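Local coordinates for protein Ves (Pseudomonas fluorescens, PDB 5V00) that is a bicupin protein, HutD, that takes part in histidine utilization, at the interface of chains A and B. Coordinates in Å, arbitrary orientation; residue numbers count along the deposited sequence, not the author numbering. Chains: chain A/B, Uncharacterized protein.

Contact 1: the interface of chains A and B. Residues chain A 36, 38-45; chain B 13, 15, 17-18, 165.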
loop_
_atom_site.group_PDB
_atom_site.type_symbol
_atom_site.label_atom_id
_atom_site.label_comp_id
_atom_site.label_asym_id
_atom_site.label_seq_id
_atom_site.Cartn_x
_atom_site.Cartn_y
_atom_site.Cartn_z
ATOM N N ARG A 36 -1.366 0.335 -7.795
ATOM C CA ARG A 36 -0.104 -0.164 -8.250
ATOM C C ARG A 36 -0.356 -1.474 -8.973
ATOM O O ARG A 36 -1.466 -2.030 -8.885
ATOM C CB ARG A 36 0.898 -0.300 -7.165
ATOM C CG ARG A 36 0.513 -1.404 -6.103
ATOM C CD ARG A 36 1.599 -1.565 -5.065
ATOM N NE ARG A 36 1.688 -0.422 -4.173
ATOM C CZ ARG A 36 2.454 -0.350 -3.096
ATOM N NH1 ARG A 36 3.318 -1.333 -2.787
ATOM N NH2 ARG A 36 2.359 0.709 -2.332
ATOM N N ALA A 38 0.492 -5.565 -9.986
ATOM C CA ALA A 38 0.641 -6.709 -9.080
ATOM C C ALA A 38 2.048 -6.993 -8.711
ATOM O O ALA A 38 2.336 -7.684 -7.729
ATOM C CB ALA A 38 0.052 -7.963 -9.710
ATOM N N GLY A 39 3.003 -6.467 -9.458
ATOM C CA GLY A 39 4.421 -6.631 -9.070
ATOM C C GLY A 39 4.966 -8.047 -9.260
ATOM O O GLY A 39 4.278 -8.935 -9.798
ATOM N N THR A 40 6.216 -8.196 -8.891
ATOM C CA THR A 40 6.865 -9.517 -8.794
ATOM C C THR A 40 7.398 -9.645 -7.403
ATOM O O THR A 40 7.667 -8.681 -6.679
ATOM C CB THR A 40 7.962 -9.775 -9.844
ATOM O OG1 THR A 40 9.122 -8.958 -9.530
ATOM C CG2 THR A 40 7.440 -9.502 -11.254
ATOM N N GLY A 41 7.515 -10.912 -6.971
ATOM C CA GLY A 41 8.152 -11.139 -5.689
ATOM C C GLY A 41 9.595 -10.621 -5.582
ATOM O O GLY A 41 10.016 -10.099 -4.567
ATOM N N LEU A 42 10.338 -10.787 -6.666
ATOM C CA LEU A 42 11.726 -10.354 -6.654
ATOM C C LEU A 42 11.963 -8.843 -6.725
ATOM O O LEU A 42 12.863 -8.317 -6.042
ATOM C CB LEU A 42 12.500 -11.023 -7.815
ATOM C CG LEU A 42 12.940 -12.459 -7.513
ATOM C CD1 LEU A 42 13.522 -13.049 -8.796
ATOM C CD2 LEU A 42 13.959 -12.504 -6.372
ATOM N N GLU A 43 11.149 -8.159 -7.560
ATOM C CA GLU A 43 11.380 -6.727 -7.884
ATOM C C GLU A 43 10.318 -5.776 -7.285
ATOM O O GLU A 43 10.486 -4.517 -7.334
ATOM C CB GLU A 43 11.404 -6.497 -9.418
ATOM C CG GLU A 43 12.374 -7.322 -10.266
ATOM C CD GLU A 43 13.810 -6.912 -10.044
ATOM O OE1 GLU A 43 14.083 -5.681 -10.010
ATOM O OE2 GLU A 43 14.672 -7.816 -9.897
ATOM N N GLY A 44 9.261 -6.332 -6.690
ATOM C CA GLY A 44 8.229 -5.468 -6.165
ATOM C C GLY A 44 7.377 -4.895 -7.306
ATOM O O GLY A 44 7.314 -5.477 -8.404
ATOM N N PHE A 45 6.639 -3.805 -6.989
ATOM C CA PHE A 45 5.785 -3.213 -7.996
ATOM C C PHE A 45 6.605 -2.867 -9.225
ATOM O O PHE A 45 7.799 -2.562 -9.081
ATOM C CB PHE A 45 4.987 -2.019 -7.480
ATOM C CG PHE A 45 5.807 -0.828 -7.043
ATOM C CD1 PHE A 45 6.413 -0.004 -7.988
ATOM C CD2 PHE A 45 5.931 -0.503 -5.722
ATOM C CE1 PHE A 45 7.266 1.065 -7.532
ATOM C CE2 PHE A 45 6.645 0.632 -5.289
ATOM C CZ PHE A 45 7.357 1.376 -6.206
ATOM N N VAL B 13 -1.821 -6.296 -4.725
ATOM C CA VAL B 13 -0.776 -7.184 -4.262
ATOM C C VAL B 13 0.310 -6.282 -3.629
ATOM O O VAL B 13 0.830 -5.353 -4.285
ATOM C CB VAL B 13 -0.175 -8.096 -5.337
ATOM C CG1 VAL B 13 0.919 -8.983 -4.774
ATOM C CG2 VAL B 13 -1.277 -8.896 -6.034
ATOM N N ARG B 15 3.926 -6.206 -2.273
ATOM C CA ARG B 15 5.117 -7.008 -2.345
ATOM C C ARG B 15 6.064 -6.646 -1.200
ATOM O O ARG B 15 6.325 -5.474 -0.898
ATOM C CB ARG B 15 5.858 -6.921 -3.665
ATOM C CG ARG B 15 5.063 -7.301 -4.889
ATOM C CD ARG B 15 4.804 -8.847 -4.890
ATOM N NE ARG B 15 4.106 -9.186 -6.068
ATOM C CZ ARG B 15 3.761 -10.445 -6.406
ATOM N NH1 ARG B 15 4.156 -11.434 -5.602
ATOM N NH2 ARG B 15 3.024 -10.671 -7.440
ATOM N N VAL B 17 9.172 -6.760 -0.845
ATOM C CA VAL B 17 10.358 -5.928 -1.257
ATOM C C VAL B 17 10.072 -4.445 -1.206
ATOM O O VAL B 17 11.041 -3.655 -0.972
ATOM C CB VAL B 17 11.034 -6.352 -2.575
ATOM C CG1 VAL B 17 11.569 -7.716 -2.496
ATOM C CG2 VAL B 17 10.160 -6.278 -3.722
ATOM N N ASP B 18 8.816 -4.019 -1.288
ATOM C CA ASP B 18 8.425 -2.627 -1.151
ATOM C C ASP B 18 8.133 -2.135 0.226
ATOM O O ASP B 18 7.861 -0.937 0.447
ATOM C CB ASP B 18 7.234 -2.343 -2.075
ATOM C CG ASP B 18 7.554 -2.675 -3.526
ATOM O OD1 ASP B 18 8.656 -2.304 -4.055
ATOM O OD2 ASP B 18 6.703 -3.297 -4.240
ATOM N N ASP B 165 4.686 -11.608 0.917
ATOM C CA ASP B 165 3.835 -10.834 0.023
ATOM C C ASP B 165 2.377 -11.015 0.491
ATOM O O ASP B 165 2.056 -12.049 1.141
ATOM C CB ASP B 165 3.971 -11.323 -1.427
ATOM C CG ASP B 165 5.331 -11.072 -2.066
ATOM O OD1 ASP B 165 6.118 -10.207 -1.575
ATOM O OD2 ASP B 165 5.607 -11.741 -3.090
HETATM O O HOH W 1 4.118 -3.873 -3.960
HETATM O O HOH W 2 -1.654 -4.361 -6.878
HETATM O O HOH W 3 8.493 -9.199 -2.486
#
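A loop of chain A, following strand 29-36 and running from A:Ala38 to A:Phe45, offers mostly backbone atoms to side chains of chain B, a good example of how one arginine can read the turns of a main chain. B:Arg15 leaves its backbone with CG anti to the carbonyl carbon and bends at chi2 (-70°), which lays its aliphatic part along A:Thr40 and A:Gly44. Its guanidinium then grips one atom side-on: NE donates to the carbonyl oxygen O of A:Ala38 at 2.9 Å, in the carbonyl plane, while NH2 reaches the same oxygen from above that plane. The A:Thr40-A:Gly41 peptide lies nearly parallel over one face of the guanidinium, offset toward the rim; B:Val13 CG1 covers the rim of the opposite face. A further edge is held from within chain B: NH1 forms a salt bridge of 2.9 Å to OD2 of B:Asp165, which lies in the guanidinium plane but is met from above its own carboxylate plane, so the group's rotation is fixed on both sides and its charge probably partly balanced.

At the other end of the loop, B:Asp18 turns OD2 toward A:Phe45 and accepts from the backbone N at 2.8 Å through its syn lone pair. The carboxylate crosses the phenyl ring obliquely, their planes 30° apart, with CG of B:Asp18 3.5 Å from CD2 of A:Phe45. OD2 also takes a water, which is shared with NH1 of A:Arg36 and the backbone N of B:Arg15; A:Arg36 approaches B:Asp18 tip to tip, its charged atoms not in contact with the carboxylate. Between the two polar grips, B:Val17 sets CG2 against A:Gly44, and a second water ties A:Gly41 O to B:Val17 N and B:Asp165 OD1. Together these contacts clamp the loop of one bicupin subunit onto its neighbour in the deposited dimer, which may or may not be the biological assembly.

Contact 2: the interface of chains A and B. Residues chain A 20-22; chain B 33-38.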
loop_
_atom_site.group_PDB
_atom_site.type_symbol
_atom_site.label_atom_id
_atom_site.label_comp_id
_atom_site.label_asym_id
_atom_site.label_seq_id
_atom_site.Cartn_x
_atom_site.Cartn_y
_atom_site.Cartn_z
ATOM N N VAL A 20 -5.281 5.345 1.232
ATOM C CA VAL A 20 -4.600 5.054 2.471
ATOM C C VAL A 20 -3.346 5.861 2.558
ATOM O O VAL A 20 -2.460 5.743 1.660
ATOM C CB VAL A 20 -4.218 3.546 2.576
ATOM C CG1 VAL A 20 -3.315 3.234 3.785
ATOM C CG2 VAL A 20 -5.479 2.692 2.631
ATOM N N ARG A 21 -3.240 6.627 3.640
ATOM C CA ARG A 21 -2.101 7.457 3.846
ATOM C C ARG A 21 -1.106 6.840 4.839
ATOM O O ARG A 21 -1.528 6.353 5.866
ATOM C CB ARG A 21 -2.577 8.747 4.400
ATOM C CG ARG A 21 -1.509 9.739 4.821
ATOM C CD ARG A 21 -2.225 10.791 5.676
ATOM N NE ARG A 21 -1.760 12.158 5.521
ATOM C CZ ARG A 21 -2.017 12.945 4.468
ATOM N NH1 ARG A 21 -2.707 12.512 3.395
ATOM N NH2 ARG A 21 -1.555 14.195 4.482
ATOM N N MET A 22 0.180 6.789 4.460
ATOM C CA MET A 22 1.248 6.280 5.337
ATOM C C MET A 22 2.325 7.367 5.543
ATOM O O MET A 22 2.920 7.925 4.597
ATOM C CB MET A 22 1.822 4.913 4.840
ATOM C CG MET A 22 0.890 3.638 4.904
ATOM S SD MET A 22 1.662 1.986 4.651
ATOM C CE MET A 22 0.200 0.905 4.777
ATOM N N GLU B 33 5.011 -1.736 7.672
ATOM C CA GLU B 33 3.590 -1.691 7.530
ATOM C C GLU B 33 3.247 -2.338 6.188
ATOM O O GLU B 33 3.946 -2.158 5.183
ATOM C CB GLU B 33 3.085 -0.236 7.414
ATOM C CG GLU B 33 3.385 0.660 8.609
ATOM C CD GLU B 33 2.789 0.171 9.892
ATOM O OE1 GLU B 33 1.670 -0.395 9.862
ATOM O OE2 GLU B 33 3.349 0.468 10.971
ATOM N N ILE B 34 2.207 -3.174 6.185
ATOM C CA ILE B 34 1.760 -3.854 4.948
ATOM C C ILE B 34 0.570 -3.060 4.377
ATOM O O ILE B 34 0.663 -2.575 3.219
ATOM C CB ILE B 34 1.354 -5.311 5.190
ATOM C CG1 ILE B 34 2.564 -6.112 5.684
ATOM C CG2 ILE B 34 0.860 -5.956 3.927
ATOM C CD1 ILE B 34 2.189 -7.509 6.159
ATOM N N THR B 35 -0.494 -2.954 5.126
ATOM C CA THR B 35 -1.683 -2.264 4.705
ATOM C C THR B 35 -2.557 -2.001 5.911
ATOM O O THR B 35 -2.239 -2.441 7.034
ATOM C CB THR B 35 -2.390 -3.088 3.589
ATOM O OG1 THR B 35 -3.582 -2.433 3.167
ATOM C CG2 THR B 35 -2.885 -4.491 4.188
ATOM N N ARG B 36 -3.610 -1.209 5.734
ATOM C CA ARG B 36 -4.486 -0.743 6.787
ATOM C C ARG B 36 -5.737 -0.190 6.198
ATOM O O ARG B 36 -5.823 -0.041 4.984
ATOM C CB ARG B 36 -3.778 0.312 7.641
ATOM C CG ARG B 36 -3.271 1.530 6.823
ATOM C CD ARG B 36 -2.768 2.640 7.726
ATOM N NE ARG B 36 -1.554 2.164 8.412
ATOM C CZ ARG B 36 -0.852 2.876 9.297
ATOM N NH1 ARG B 36 -1.225 4.128 9.584
ATOM N NH2 ARG B 36 0.236 2.340 9.862
ATOM N N ASP B 37 -6.692 0.100 7.034
ATOM C CA ASP B 37 -7.928 0.712 6.588
ATOM C C ASP B 37 -7.674 2.160 6.160
ATOM O O ASP B 37 -6.671 2.761 6.496
ATOM C CB ASP B 37 -9.034 0.640 7.624
ATOM C CG ASP B 37 -8.856 1.632 8.732
ATOM O OD1 ASP B 37 -7.956 1.504 9.588
ATOM O OD2 ASP B 37 -9.493 2.706 8.707
ATOM N N ALA B 38 -8.707 2.616 5.501
ATOM C CA ALA B 38 -8.709 3.843 4.715
ATOM C C ALA B 38 -9.466 4.934 5.406
ATOM O O ALA B 38 -9.866 5.877 4.732
ATOM C CB ALA B 38 -9.406 3.540 3.383
HETATM O O HOH W 4 -3.173 5.787 7.974
#
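Strand 20-23 of chain A meets the end of strand 29-36 of chain B and the loop that follows it, in a side-chain packing between two subunits of the HutD family of bicupins. It illustrates an interface made by aliphatic stems, since no nitrogen or oxygen of one chain bonds directly to the other. A:Val20 and A:Met22 do most of the touching. The valine stands with CG1 anti to the backbone N (chi1 172°) and sets that methyl 3.5 Å from CG of B:Arg36, crossing the arginine stem obliquely. Its other branch, CG2, faces the backbone of B:Arg36 and B:Ala38.

A:Met22, CG anti to the carbonyl carbon (chi1 -68°) and extended beyond it, points its tip across strand 29-36 of chain B, crossing B:Glu33 obliquely. The thioether SD lies 3.8 Å from CB of B:Glu33, and the terminal methyl CE rests 3.7 Å from CA of B:Thr35, so the tip spans the backbone between the two residues.

B:Arg36 starts from the crowded first torsion, CG lying between the backbone N and the carbonyl carbon (chi1 57°), and bends again at chi3. Its methylenes thus serve the valine while the guanidinium is carried away to polar partners. NH2 bonds to OE1 of B:Glu33 at 3.1 Å in a salt bridge within chain B; the oxygen lies in the guanidinium plane but is met from above the carboxylate plane. NH1 binds a water at 3.0 Å, and this water also contacts the backbone oxygen O of A:Arg21, 2.7 Å away, giving a bridge between the chains. An alanine in place of B:Arg36 would remove the stem against A:Val20 and the guanidinium, and would probably loosen the packing, leave B:Glu33 without this partner and lose the water bridge.

Contact 1 and contact 2 belong to the same interface, their C-alpha centres about 16 Å apart. The two chains draw on the same stretch of sequence: residues 36 and 38 take part in contact 1 from chain A and in contact 2 from chain B. Arg36 keeps nearly the same bent shape and uses NH1 to hold a bridging water in both, but in contact 2 its stem also packs against the partner and its NH2 pairs with Glu33, which fits an interface that is not an exact two-fold. Contact 1 supplies the direct polar grips and contact 2 the largely apolar packing, so the pair would hold the deposited dimer by complementary means.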